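Local atomic coordinates of dTDP-glucose 4,6-dehydratase (Klebsiella pneumoniae, PDB entry 5U4Q), a protein that binds NAD and probably catalyses the dehydration of dTDP-glucose or a related nucleotide sugar, as a member of the NAD-dependent epimerase/dehydratase family. Residues K72-E77 with L110-G115; D192-K197 with R218-I223; E279-M284 with N326-Y331. All blocks are in the same frame, centred on the assembly; numbering follows the deposited sequence.

Contact 1 of 3, residues K72-E77 with L110-G115; sequences KLFATE and LNILEG
Phe74 and Gly115 bring two nearly parallel helices together: the short axes of 72-77 and 110-115 come within 10.0 Å, their N-to-C directions differ by 25°, and the closest pair of CA atoms belongs to these two residues. One face of the Phe74 phenyl ring lies over Gly115 CA and C. Gly115 CA stands 3.6 Å from the ring centroid and only 16° off the ring normal, a CH-pi contact over the face, and Gly115 C is 3.4 Å from Phe74 CD1. Glycine suits this place because its missing side chain, which would have pointed at the ring, leaves the backbone itself as the packing surface. A chi1 of -81° sets Phe74 CG beside its backbone N, and from there the ring extends over Gly115. Farther out, Phe74 CZ meets Ile112 CD1 at 4.1 Å, the two side chains crossing at about a right angle; the Ile112 CB points away, and its longer branch folds back to make this touch. Ile112 O approaches the same ring obliquely, 3.8 Å from Phe74 CZ. Asn111 gives ND2 to Leu64 O and receives Tyr99 OH of the second subunit at OD1. Phe74 of helix 67-77 rests on Leu7 and Ile112 of helix 98-118 on Thr9, so both helices pack on strand 5-9 of the Rossmann sheet, while Leu110 and Leu113 touch helix 153-172.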
ATOM      1  N   LYS A  72      10.658   2.014  21.531  1.00 17.86           N
ATOM      2  CA  LYS A  72      11.446   2.674  22.584  1.00 18.43           C
ATOM      3  C   LYS A  72      11.530   4.185  22.367  1.00 19.74           C
ATOM      4  O   LYS A  72      11.405   4.976  23.288  1.00 19.29           O
ATOM      5  CB  LYS A  72      12.837   2.082  22.665  1.00 20.42           C
ATOM      6  CG  LYS A  72      13.675   2.568  23.852  1.00 24.00           C
ATOM      7  CD  LYS A  72      15.083   1.961  23.842  1.00 26.65           C
ATOM      8  CE  LYS A  72      15.060   0.438  23.775  1.00 31.03           C
ATOM      9  NZ  LYS A  72      16.418  -0.190  23.858  1.00 35.81           N
ATOM     10  N   LEU A  73      11.724   4.581  21.119  1.00 17.54           N
ATOM     11  CA  LEU A  73      11.793   5.994  20.782  1.00 17.90           C
ATOM     12  C   LEU A  73      10.484   6.711  21.147  1.00 17.16           C
ATOM     13  O   LEU A  73      10.483   7.715  21.836  1.00 17.43           O
ATOM     14  CB  LEU A  73      12.075   6.138  19.286  1.00 18.06           C
ATOM     15  CG  LEU A  73      12.032   7.538  18.696  1.00 19.39           C
ATOM     16  CD1 LEU A  73      13.295   8.292  19.026  1.00 21.07           C
ATOM     17  CD2 LEU A  73      11.836   7.436  17.196  1.00 19.16           C
ATOM     18  N   PHE A  74       9.364   6.182  20.674  1.00 15.57           N
ATOM     19  CA  PHE A  74       8.098   6.793  20.950  1.00 15.78           C
ATOM     20  C   PHE A  74       7.794   6.776  22.457  1.00 15.37           C
ATOM     21  O   PHE A  74       7.333   7.760  23.003  1.00 16.59           O
ATOM     22  CB  PHE A  74       6.983   6.138  20.158  1.00 15.16           C
ATOM     23  CG  PHE A  74       6.876   6.623  18.716  1.00 15.58           C
ATOM     24  CD1 PHE A  74       6.021   7.653  18.396  1.00 16.43           C
ATOM     25  CD2 PHE A  74       7.559   5.990  17.694  1.00 17.10           C
ATOM     26  CE1 PHE A  74       5.902   8.074  17.067  1.00 15.94           C
ATOM     27  CE2 PHE A  74       7.449   6.426  16.376  1.00 15.60           C
ATOM     28  CZ  PHE A  74       6.611   7.451  16.079  1.00 15.73           C
ATOM     29  N   ALA A  75       8.091   5.659  23.084  1.00 18.59           N
ATOM     30  CA  ALA A  75       7.777   5.516  24.515  1.00 18.93           C
ATOM     31  C   ALA A  75       8.564   6.474  25.391  1.00 19.77           C
ATOM     32  O   ALA A  75       8.007   7.075  26.305  1.00 21.17           O
ATOM     33  CB  ALA A  75       8.041   4.115  24.956  1.00 19.08           C
ATOM     34  N   THR A  76       9.855   6.595  25.127  1.00 18.51           N
ATOM     35  CA  THR A  76      10.710   7.466  25.949  1.00 19.90           C
ATOM     36  C   THR A  76      10.501   8.962  25.670  1.00 21.08           C
ATOM     37  O   THR A  76      10.609   9.801  26.562  1.00 23.71           O
ATOM     38  CB  THR A  76      12.204   7.130  25.769  1.00 21.43           C
ATOM     39  OG1 THR A  76      12.597   7.264  24.391  1.00 23.95           O
ATOM     40  CG2 THR A  76      12.485   5.717  26.191  1.00 23.45           C
ATOM     41  N   GLU A  77      10.191   9.301  24.425  1.00 18.90           N
ATOM     42  CA  GLU A  77      10.121  10.706  24.061  1.00 19.67           C
ATOM     43  C   GLU A  77       8.769  11.390  24.195  1.00 18.68           C
ATOM     44  O   GLU A  77       8.735  12.610  24.405  1.00 19.35           O
ATOM     45  CB  GLU A  77      10.697  10.903  22.652  1.00 18.64           C
ATOM     46  CG  GLU A  77      12.162  10.502  22.531  1.00 19.28           C
ATOM     47  CD  GLU A  77      13.151  11.386  23.286  1.00 21.85           C
ATOM     48  OE1 GLU A  77      12.814  12.517  23.652  1.00 23.68           O
ATOM     49  OE2 GLU A  77      14.302  10.934  23.483  1.00 27.43           O
ATOM     50  N   LEU A 110       4.122   1.417   9.377  1.00 13.35           N
ATOM     51  CA  LEU A 110       3.315   0.838  10.448  1.00 14.25           C
ATOM     52  C   LEU A 110       3.935   1.141  11.809  1.00 15.00           C
ATOM     53  O   LEU A 110       3.198   1.465  12.731  1.00 14.52           O
ATOM     54  CB  LEU A 110       3.135  -0.665  10.281  1.00 15.52           C
ATOM     55  CG  LEU A 110       2.246  -1.331  11.350  1.00 16.68           C
ATOM     56  CD1 LEU A 110       0.857  -0.721  11.457  1.00 17.97           C
ATOM     57  CD2 LEU A 110       2.168  -2.835  11.110  1.00 19.83           C
ATOM     58  N   ASN A 111       5.268   1.051  11.931  1.00 13.86           N
ATOM     59  CA  ASN A 111       5.921   1.379  13.224  1.00 14.74           C
ATOM     60  C   ASN A 111       5.620   2.819  13.621  1.00 15.03           C
ATOM     61  O   ASN A 111       5.379   3.107  14.792  1.00 16.13           O
ATOM     62  CB  ASN A 111       7.423   1.079  13.187  1.00 15.47           C
ATOM     63  CG  ASN A 111       7.698  -0.404  13.073  1.00 17.46           C
ATOM     64  OD1 ASN A 111       6.835  -1.213  13.433  1.00 22.56           O
ATOM     65  ND2 ASN A 111       8.862  -0.781  12.547  1.00 17.69           N
ATOM     66  N   ILE A 112       5.648   3.735  12.657  1.00 14.27           N
ATOM     67  CA  ILE A 112       5.280   5.117  12.923  1.00 14.43           C
ATOM     68  C   ILE A 112       3.820   5.194  13.428  1.00 14.46           C
ATOM     69  O   ILE A 112       3.544   5.884  14.429  1.00 14.09           O
ATOM     70  CB  ILE A 112       5.434   6.001  11.644  1.00 14.64           C
ATOM     71  CG1 ILE A 112       6.901   6.183  11.263  1.00 16.22           C
ATOM     72  CG2 ILE A 112       4.747   7.362  11.775  1.00 16.15           C
ATOM     73  CD1 ILE A 112       7.670   7.145  12.123  1.00 16.10           C
ATOM     74  N   LEU A 113       2.889   4.536  12.722  1.00 13.20           N
ATOM     75  CA  LEU A 113       1.473   4.604  13.104  1.00 13.42           C
ATOM     76  C   LEU A 113       1.241   4.029  14.498  1.00 13.47           C
ATOM     77  O   LEU A 113       0.502   4.609  15.286  1.00 14.92           O
ATOM     78  CB  LEU A 113       0.593   3.909  12.080  1.00 14.02           C
ATOM     79  CG  LEU A 113       0.463   4.580  10.708  1.00 13.73           C
ATOM     80  CD1 LEU A 113      -0.286   3.649   9.756  1.00 14.68           C
ATOM     81  CD2 LEU A 113      -0.240   5.906  10.825  1.00 14.92           C
ATOM     82  N   GLU A 114       1.893   2.904  14.773  1.00 14.25           N
ATOM     83  CA  GLU A 114       1.784   2.267  16.100  1.00 15.76           C
ATOM     84  C   GLU A 114       2.304   3.179  17.186  1.00 15.96           C
ATOM     85  O   GLU A 114       1.679   3.299  18.254  1.00 16.09           O
ATOM     86  CB  GLU A 114       2.469   0.909  16.111  1.00 16.49           C
ATOM     87  CG  GLU A 114       1.597  -0.176  15.501  1.00 17.41           C
ATOM     88  CD  GLU A 114       0.402  -0.515  16.384  1.00 18.04           C
ATOM     89  OE1 GLU A 114       0.666  -1.114  17.448  1.00 20.23           O
ATOM     90  OE2 GLU A 114      -0.758  -0.228  16.026  1.00 17.55           O
ATOM     91  N   GLY A 115       3.443   3.830  16.935  1.00 14.25           N
ATOM     92  CA  GLY A 115       4.023   4.763  17.891  1.00 14.21           C
ATOM     93  C   GLY A 115       3.064   5.912  18.152  1.00 14.26           C
ATOM     94  O   GLY A 115       2.814   6.322  19.330  1.00 15.73           O
TER

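Contact 2 of 3, residues D192-K197 with R218-I223; sequences DMALFK and RDFTYI
Phe220 presents the CE2 corner of its ring to Ala194 and Leu195 of helix 194-203. That atom lies 3.8 Å from Ala194 CA and 3.9 Å from Ala194 CB, and the small methyl leaves the ring corner room to come close to the backbone. Leu195 adds a looser touch, its CD2 at 4.4 Å from Phe220 CE2. The CB of Phe220 points toward 192-197, and CG, anti to the carbonyl carbon (chi1 -87°), carries the ring on to Ala194. Arg218 is turned differently: Phe220 CE1 sits 3.4 Å above the centre of its guanidinium plane, while Arg218 NE lies in the plane of the phenyl ring at its edge, so the two flat groups are set steeply against each other. Strand 220-222 belongs to the parallel sheet of the Rossmann fold, pairing with strand 176-185, and Tyr222 occupies the N-cap position of the helix that follows. Ala194, whose backbone adopts the positive phi of 53°, unusual outside glycine, has its side chain about 6 Å from the bound NAD. A water ties the segments together, accepting from Ala194 N at 3.0 Å and from Arg218 NH1 at 3.2 Å, and it meets the guanidinium in plane at its edge. Arg218 NH1 also bonds Thr183 OG1 of strand 176-185, which helps to fix the rotation of the flat group. Tyr274 adds its ring to that of Phe220, with the planes about 35° apart.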
ATOM      1  N   ASP A 192      20.868  12.859  -6.600  1.00 18.78           N
ATOM      2  CA  ASP A 192      20.170  12.099  -7.637  1.00 22.27           C
ATOM      3  C   ASP A 192      18.938  12.776  -8.212  1.00 21.90           C
ATOM      4  O   ASP A 192      18.249  12.180  -9.044  1.00 23.16           O
ATOM      5  CB  ASP A 192      19.740  10.717  -7.083  1.00 25.15           C
ATOM      6  CG  ASP A 192      18.741  10.834  -5.942  1.00 30.86           C
ATOM      7  OD1 ASP A 192      18.935  11.737  -5.092  1.00 27.71           O
ATOM      8  OD2 ASP A 192      17.758  10.052  -5.895  1.00 33.78           O
HETATM    9  N   MSE A 193      18.657  14.014  -7.794  0.65 19.64           N
HETATM   10  CA  MSE A 193      17.463  14.701  -8.269  0.65 19.47           C
HETATM   11  C   MSE A 193      17.634  16.168  -8.512  0.65 18.76           C
HETATM   12  O   MSE A 193      18.572  16.801  -8.017  0.65 16.73           O
HETATM   13  CB  MSE A 193      16.352  14.598  -7.214  0.65 23.51           C
HETATM   14  CG  MSE A 193      16.075  13.167  -6.801  0.65 26.01           C
HETATM   15 SE   MSE A 193      14.346  12.986  -5.877  0.65 29.36          SE
HETATM   16  CE  MSE A 193      14.144  11.050  -6.154  0.65 29.72           C
ATOM     17  N   ALA A 194      16.708  16.706  -9.307  1.00 20.29           N
ATOM     18  CA  ALA A 194      16.559  18.157  -9.515  1.00 18.43           C
ATOM     19  C   ALA A 194      17.801  18.917  -9.938  1.00 18.45           C
ATOM     20  O   ALA A 194      18.550  18.420 -10.771  1.00 18.49           O
ATOM     21  CB  ALA A 194      15.936  18.748  -8.259  1.00 18.83           C
ATOM     22  N   LEU A 195      18.043  20.116  -9.386  1.00 17.43           N
ATOM     23  CA  LEU A 195      19.178  20.901  -9.837  1.00 17.34           C
ATOM     24  C   LEU A 195      20.515  20.259  -9.527  1.00 17.89           C
ATOM     25  O   LEU A 195      21.474  20.384 -10.274  1.00 18.24           O
ATOM     26  CB  LEU A 195      19.172  22.283  -9.235  1.00 18.17           C
ATOM     27  CG  LEU A 195      18.008  23.190  -9.540  1.00 19.80           C
ATOM     28  CD1 LEU A 195      18.357  24.563  -9.005  1.00 20.13           C
ATOM     29  CD2 LEU A 195      17.771  23.245 -11.052  1.00 22.04           C
ATOM     30  N   PHE A 196      20.598  19.579  -8.384  1.00 16.41           N
ATOM     31  CA  PHE A 196      21.818  18.903  -7.980  1.00 16.33           C
ATOM     32  C   PHE A 196      22.179  17.855  -9.055  1.00 16.45           C
ATOM     33  O   PHE A 196      23.328  17.761  -9.477  1.00 17.20           O
ATOM     34  CB  PHE A 196      21.556  18.263  -6.597  1.00 16.27           C
ATOM     35  CG  PHE A 196      22.776  17.979  -5.762  1.00 16.85           C
ATOM     36  CD1 PHE A 196      24.023  17.667  -6.303  1.00 18.14           C
ATOM     37  CD2 PHE A 196      22.622  17.910  -4.387  1.00 17.90           C
ATOM     38  CE1 PHE A 196      25.097  17.383  -5.469  1.00 18.01           C
ATOM     39  CE2 PHE A 196      23.680  17.601  -3.560  1.00 18.40           C
ATOM     40  CZ  PHE A 196      24.908  17.324  -4.099  1.00 18.31           C
ATOM     41  N   LYS A 197      21.190  17.090  -9.495  1.00 17.98           N
ATOM     42  CA  LYS A 197      21.416  16.087 -10.552  1.00 20.19           C
ATOM     43  C   LYS A 197      21.990  16.752 -11.799  1.00 22.62           C
ATOM     44  O   LYS A 197      22.989  16.290 -12.347  1.00 20.28           O
ATOM     45  CB  LYS A 197      20.121  15.358 -10.892  1.00 22.83           C
ATOM     46  CG  LYS A 197      20.245  14.340 -12.020  1.00 25.69           C
ATOM     47  CD  LYS A 197      18.928  13.643 -12.281  1.00 27.73           C
ATOM     48  CE  LYS A 197      19.096  12.541 -13.318  1.00 34.48           C
ATOM     49  NZ  LYS A 197      17.873  11.702 -13.400  1.00 40.01           N
ATOM     50  N   ARG A 218       7.955  20.778 -15.453  1.00 34.64           N
ATOM     51  CA  ARG A 218       8.192  20.057 -14.211  1.00 34.62           C
ATOM     52  C   ARG A 218       7.736  20.931 -13.039  1.00 29.91           C
ATOM     53  O   ARG A 218       7.846  22.159 -13.070  1.00 31.34           O
ATOM     54  CB  ARG A 218       9.667  19.673 -14.063  1.00 40.26           C
ATOM     55  CG  ARG A 218      10.156  18.536 -14.976  1.00 43.23           C
ATOM     56  CD  ARG A 218       9.686  17.155 -14.518  1.00 43.79           C
ATOM     57  NE  ARG A 218      10.151  16.779 -13.168  1.00 42.08           N
ATOM     58  CZ  ARG A 218      11.344  16.248 -12.868  1.00 43.22           C
ATOM     59  NH1 ARG A 218      11.646  15.955 -11.594  1.00 38.32           N
ATOM     60  NH2 ARG A 218      12.258  16.027 -13.813  1.00 44.21           N
ATOM     61  N   ASP A 219       7.222  20.276 -12.010  1.00 26.44           N
ATOM     62  CA  ASP A 219       6.737  20.944 -10.837  1.00 23.85           C
ATOM     63  C   ASP A 219       7.911  20.914  -9.844  1.00 21.34           C
ATOM     64  O   ASP A 219       8.134  19.912  -9.171  1.00 19.43           O
ATOM     65  CB  ASP A 219       5.514  20.175 -10.322  1.00 26.31           C
ATOM     66  CG  ASP A 219       4.765  20.902  -9.268  1.00 26.02           C
ATOM     67  OD1 ASP A 219       5.382  21.452  -8.328  1.00 22.62           O
ATOM     68  OD2 ASP A 219       3.518  20.924  -9.356  1.00 34.77           O
ATOM     69  N   PHE A 220       8.706  21.990  -9.843  1.00 19.87           N
ATOM     70  CA  PHE A 220       9.853  22.160  -8.961  1.00 18.15           C
ATOM     71  C   PHE A 220       9.515  23.265  -7.950  1.00 16.31           C
ATOM     72  O   PHE A 220       9.159  24.389  -8.340  1.00 17.12           O
ATOM     73  CB  PHE A 220      11.100  22.631  -9.762  1.00 20.00           C
ATOM     74  CG  PHE A 220      11.941  21.535 -10.382  1.00 19.95           C
ATOM     75  CD1 PHE A 220      11.381  20.444 -11.017  1.00 23.79           C
ATOM     76  CD2 PHE A 220      13.329  21.679 -10.436  1.00 21.45           C
ATOM     77  CE1 PHE A 220      12.190  19.486 -11.634  1.00 24.99           C
ATOM     78  CE2 PHE A 220      14.141  20.727 -11.044  1.00 25.55           C
ATOM     79  CZ  PHE A 220      13.570  19.639 -11.659  1.00 23.43           C
ATOM     80  N   THR A 221       9.666  22.965  -6.661  1.00 13.87           N
ATOM     81  CA  THR A 221       9.437  23.941  -5.613  1.00 14.67           C
ATOM     82  C   THR A 221      10.693  24.118  -4.792  1.00 13.99           C
ATOM     83  O   THR A 221      11.311  23.135  -4.392  1.00 14.35           O
ATOM     84  CB  THR A 221       8.293  23.541  -4.662  1.00 15.11           C
ATOM     85  OG1 THR A 221       7.125  23.281  -5.407  1.00 16.58           O
ATOM     86  CG2 THR A 221       7.992  24.650  -3.685  1.00 16.37           C
ATOM     87  N   TYR A 222      11.073  25.380  -4.575  1.00 14.15           N
ATOM     88  CA  TYR A 222      12.244  25.691  -3.754  1.00 13.06           C
ATOM     89  C   TYR A 222      12.044  25.228  -2.300  1.00 12.87           C
ATOM     90  O   TYR A 222      10.956  25.389  -1.723  1.00 14.05           O
ATOM     91  CB  TYR A 222      12.582  27.178  -3.847  1.00 13.74           C
ATOM     92  CG  TYR A 222      13.866  27.518  -3.151  1.00 13.67           C
ATOM     93  CD1 TYR A 222      15.085  27.099  -3.680  1.00 13.27           C
ATOM     94  CD2 TYR A 222      13.883  28.232  -1.962  1.00 14.26           C
ATOM     95  CE1 TYR A 222      16.281  27.371  -3.045  1.00 13.93           C
ATOM     96  CE2 TYR A 222      15.079  28.520  -1.334  1.00 15.44           C
ATOM     97  CZ  TYR A 222      16.273  28.062  -1.859  1.00 14.18           C
ATOM     98  OH  TYR A 222      17.480  28.352  -1.211  1.00 16.51           O
ATOM     99  N   ILE A 223      13.104  24.665  -1.743  1.00 12.18           N
ATOM    100  CA  ILE A 223      13.032  24.082  -0.397  1.00 13.19           C
ATOM    101  C   ILE A 223      12.447  25.016   0.660  1.00 13.25           C
ATOM    102  O   ILE A 223      11.620  24.580   1.447  1.00 14.35           O
ATOM    103  CB  ILE A 223      14.416  23.500   0.034  1.00 13.52           C
ATOM    104  CG1 ILE A 223      14.316  22.809   1.398  1.00 13.33           C
ATOM    105  CG2 ILE A 223      15.511  24.556   0.034  1.00 13.81           C
ATOM    106  CD1 ILE A 223      13.397  21.598   1.446  1.00 13.74           C
TER
HETATM  107  O   HOH W   1      14.623  15.016 -10.695  1.00 24.40           O

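Contact 3 of 3, residues E279-M284 with N326-Y331; sequences EEALGM and NFVDWY
Ala281 and Leu282 meet Val328 with no flat group between them: the rings of 326-331 are turned to other partners, so neither ring faces nor ring edges carry this contact. Trp330 meets the rings of Trp188 and Tyr334, the latter almost parallel to it at about 15°. Tyr331 has its CB directed at the other helix, yet its side chain stops short of 279-284 and its ring meets Tyr335 instead. What remains is methyl against methyl. Ala281 CB fits against both branches of Val328, at 3.8 Å from CG2 and 4.1 Å from CG1. Leu282 sends a single branch across, with CD2 at 3.9 Å from Val328 CG1, and the two side chains cross obliquely. Val328 can serve both neighbours because CG1 is anti to its backbone N (chi1 169°) and CG2 anti to its carbonyl carbon, which spreads the fork toward 279-284. Alanine suits the nearest approach, where the CA atoms of Ala281 and Val328 are 6.9 Å apart, while leucine has the length to reach over from beside it. Just past Leu282 the helix ends in a Schellman motif: Met284 N bonds Glu279 O at 3.1 Å, Gly283 N makes a weak bond to Glu280 O, and Gly283 takes the positive phi that glycine accepts readily. Glu279 OE2 forms a salt bridge with Lys288 NZ and accepts a hydrogen bond from Ala286 N, tying the helix to the chain beyond that turn. The contact sets the C-terminal end of helix 271-282 against the flank of helix 320-334, and both touch helix 194-203, Glu279 on Met202, Phe327 on Thr199 and Tyr331 on Leu203. In relatives of the extended short-chain dehydrogenase/reductase family, this C-terminal part forms the smaller, substrate-binding domain.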
ATOM      1  N   GLU A 279      23.256  27.012 -16.379  1.00 20.89           N
ATOM      2  CA  GLU A 279      24.383  27.271 -17.292  1.00 23.78           C
ATOM      3  C   GLU A 279      25.008  28.640 -17.041  1.00 25.31           C
ATOM      4  O   GLU A 279      26.238  28.773 -16.991  1.00 25.70           O
ATOM      5  CB  GLU A 279      23.917  27.115 -18.735  1.00 23.68           C
ATOM      6  CG  GLU A 279      23.717  25.669 -19.153  1.00 23.27           C
ATOM      7  CD  GLU A 279      23.157  25.530 -20.559  1.00 25.61           C
ATOM      8  OE1 GLU A 279      22.469  26.471 -21.027  1.00 31.88           O
ATOM      9  OE2 GLU A 279      23.412  24.482 -21.176  1.00 29.37           O
ATOM     10  N   GLU A 280      24.161  29.642 -16.842  1.00 25.74           N
ATOM     11  CA  GLU A 280      24.605  30.996 -16.558  1.00 27.18           C
ATOM     12  C   GLU A 280      25.329  31.068 -15.219  1.00 27.20           C
ATOM     13  O   GLU A 280      26.363  31.725 -15.105  1.00 29.67           O
ATOM     14  CB  GLU A 280      23.417  31.950 -16.522  1.00 31.13           C
ATOM     15  CG  GLU A 280      23.800  33.409 -16.273  1.00 37.98           C
ATOM     16  CD  GLU A 280      22.600  34.308 -16.035  1.00 45.79           C
ATOM     17  OE1 GLU A 280      22.569  35.409 -16.629  1.00 56.28           O
ATOM     18  OE2 GLU A 280      21.691  33.923 -15.252  1.00 42.97           O
ATOM     19  N   ALA A 281      24.772  30.411 -14.204  1.00 24.89           N
ATOM     20  CA  ALA A 281      25.350  30.454 -12.862  1.00 23.22           C
ATOM     21  C   ALA A 281      26.686  29.743 -12.769  1.00 24.87           C
ATOM     22  O   ALA A 281      27.562  30.167 -12.026  1.00 24.07           O
ATOM     23  CB  ALA A 281      24.378  29.862 -11.832  1.00 23.90           C
ATOM     24  N   LEU A 282      26.814  28.650 -13.503  1.00 23.07           N
ATOM     25  CA  LEU A 282      28.042  27.839 -13.498  1.00 26.03           C
ATOM     26  C   LEU A 282      29.046  28.260 -14.559  1.00 30.08           C
ATOM     27  O   LEU A 282      30.189  27.767 -14.558  1.00 33.83           O
ATOM     28  CB  LEU A 282      27.689  26.356 -13.664  1.00 25.97           C
ATOM     29  CG  LEU A 282      26.858  25.765 -12.521  1.00 24.92           C
ATOM     30  CD1 LEU A 282      26.353  24.388 -12.893  1.00 27.83           C
ATOM     31  CD2 LEU A 282      27.666  25.712 -11.226  1.00 26.56           C
ATOM     32  N   GLY A 283      28.621  29.144 -15.462  1.00 31.65           N
ATOM     33  CA  GLY A 283      29.492  29.675 -16.514  1.00 35.27           C
ATOM     34  C   GLY A 283      29.896  28.682 -17.579  1.00 37.18           C
ATOM     35  O   GLY A 283      30.958  28.828 -18.191  1.00 41.03           O
HETATM   36  N   MSE A 284      29.054  27.677 -17.811  1.00 36.19           N
HETATM   37  CA  MSE A 284      29.329  26.662 -18.819  1.00 38.98           C
HETATM   38  C   MSE A 284      28.070  26.206 -19.500  1.00 40.87           C
HETATM   39  O   MSE A 284      26.968  26.526 -19.057  1.00 43.28           O
HETATM   40  CB  MSE A 284      30.022  25.489 -18.156  1.00 42.54           C
HETATM   41  CG  MSE A 284      29.093  24.722 -17.216  1.00 45.71           C
HETATM   42 SE   MSE A 284      30.148  23.354 -16.293  1.00 57.73          SE
HETATM   43  CE  MSE A 284      30.532  22.190 -17.835  1.00 52.37           C
ATOM     44  N   ASN A 326      20.582  30.331  -5.423  1.00 14.26           N
ATOM     45  CA  ASN A 326      20.727  29.819  -4.050  1.00 14.22           C
ATOM     46  C   ASN A 326      21.383  28.442  -4.055  1.00 13.75           C
ATOM     47  O   ASN A 326      22.299  28.139  -3.255  1.00 14.75           O
ATOM     48  CB  ASN A 326      19.369  29.748  -3.346  1.00 14.99           C
ATOM     49  CG  ASN A 326      18.765  31.123  -3.075  1.00 17.70           C
ATOM     50  OD1 ASN A 326      19.446  32.142  -3.163  1.00 20.37           O
ATOM     51  ND2 ASN A 326      17.485  31.154  -2.774  1.00 21.46           N
ATOM     52  N   PHE A 327      20.951  27.595  -4.984  1.00 13.49           N
ATOM     53  CA  PHE A 327      21.513  26.281  -5.086  1.00 13.93           C
ATOM     54  C   PHE A 327      23.005  26.327  -5.401  1.00 13.83           C
ATOM     55  O   PHE A 327      23.815  25.648  -4.780  1.00 15.46           O
ATOM     56  CB  PHE A 327      20.802  25.398  -6.128  1.00 14.69           C
ATOM     57  CG  PHE A 327      21.437  24.071  -6.249  1.00 14.38           C
ATOM     58  CD1 PHE A 327      21.185  23.099  -5.283  1.00 15.09           C
ATOM     59  CD2 PHE A 327      22.392  23.797  -7.213  1.00 16.01           C
ATOM     60  CE1 PHE A 327      21.843  21.892  -5.285  1.00 15.50           C
ATOM     61  CE2 PHE A 327      23.049  22.579  -7.220  1.00 16.34           C
ATOM     62  CZ  PHE A 327      22.781  21.631  -6.256  1.00 15.65           C
ATOM     63  N   VAL A 328      23.352  27.124  -6.404  1.00 15.00           N
ATOM     64  CA  VAL A 328      24.751  27.186  -6.864  1.00 15.08           C
ATOM     65  C   VAL A 328      25.668  27.761  -5.784  1.00 14.29           C
ATOM     66  O   VAL A 328      26.770  27.265  -5.587  1.00 16.23           O
ATOM     67  CB  VAL A 328      24.854  27.910  -8.208  1.00 14.74           C
ATOM     68  CG1 VAL A 328      26.315  28.221  -8.564  1.00 16.49           C
ATOM     69  CG2 VAL A 328      24.211  27.054  -9.289  1.00 16.57           C
ATOM     70  N   ASP A 329      25.184  28.765  -5.073  1.00 15.13           N
ATOM     71  CA  ASP A 329      25.924  29.325  -3.928  1.00 14.86           C
ATOM     72  C   ASP A 329      26.235  28.237  -2.908  1.00 16.66           C
ATOM     73  O   ASP A 329      27.366  28.107  -2.447  1.00 17.80           O
ATOM     74  CB  ASP A 329      25.123  30.452  -3.297  1.00 16.74           C
ATOM     75  CG  ASP A 329      25.708  30.933  -1.990  1.00 19.24           C
ATOM     76  OD1 ASP A 329      26.759  31.613  -1.982  1.00 21.69           O
ATOM     77  OD2 ASP A 329      25.115  30.650  -0.937  1.00 22.39           O
ATOM     78  N   TRP A 330      25.239  27.406  -2.603  1.00 14.76           N
ATOM     79  CA  TRP A 330      25.460  26.298  -1.683  1.00 15.45           C
ATOM     80  C   TRP A 330      26.463  25.293  -2.253  1.00 15.59           C
ATOM     81  O   TRP A 330      27.432  24.911  -1.596  1.00 16.68           O
ATOM     82  CB  TRP A 330      24.140  25.557  -1.331  1.00 14.98           C
ATOM     83  CG  TRP A 330      24.461  24.314  -0.600  1.00 15.20           C
ATOM     84  CD1 TRP A 330      24.856  24.225   0.678  1.00 15.35           C
ATOM     85  CD2 TRP A 330      24.551  22.982  -1.140  1.00 14.53           C
ATOM     86  NE1 TRP A 330      25.193  22.941   0.984  1.00 16.19           N
ATOM     87  CE2 TRP A 330      25.022  22.150  -0.111  1.00 14.40           C
ATOM     88  CE3 TRP A 330      24.261  22.409  -2.386  1.00 13.25           C
ATOM     89  CZ2 TRP A 330      25.197  20.786  -0.281  1.00 15.09           C
ATOM     90  CZ3 TRP A 330      24.460  21.077  -2.560  1.00 15.39           C
ATOM     91  CH2 TRP A 330      24.904  20.263  -1.507  1.00 15.49           C
ATOM     92  N   TYR A 331      26.236  24.868  -3.484  1.00 14.88           N
ATOM     93  CA  TYR A 331      27.045  23.822  -4.106  1.00 15.39           C
ATOM     94  C   TYR A 331      28.543  24.218  -4.158  1.00 15.81           C
ATOM     95  O   TYR A 331      29.405  23.427  -3.799  1.00 17.29           O
ATOM     96  CB  TYR A 331      26.540  23.477  -5.513  1.00 16.38           C
ATOM     97  CG  TYR A 331      27.237  22.321  -6.168  1.00 17.08           C
ATOM     98  CD1 TYR A 331      28.450  22.495  -6.840  1.00 18.95           C
ATOM     99  CD2 TYR A 331      26.680  21.056  -6.149  1.00 18.12           C
ATOM    100  CE1 TYR A 331      29.090  21.415  -7.433  1.00 21.10           C
ATOM    101  CE2 TYR A 331      27.319  19.969  -6.738  1.00 20.14           C
ATOM    102  CZ  TYR A 331      28.528  20.159  -7.361  1.00 21.64           C
ATOM    103  OH  TYR A 331      29.132  19.070  -7.944  1.00 25.07           O
TER

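Overall arrangement
The three contacts follow one another along the chain, each closing before the next opens. Contact 1 lies on the opposite side of the chain's centre from the other two, its own centre 32 Å from that of contact 2 and 41 Å from that of contact 3. Contacts 1 and 2 both draw on the Rossmann sheet, one through strand 5-9 and the other through strand 220-222. Contacts 2 and 3, with centres 14 Å apart, touch directly: Phe196 packs on Phe327, Trp330 and Tyr331, joining helix 194-203 to helix 320-334. Contact 2 therefore connects the NAD-binding sheet with the C-terminal helices, while contact 1 adjoins the subunit interface.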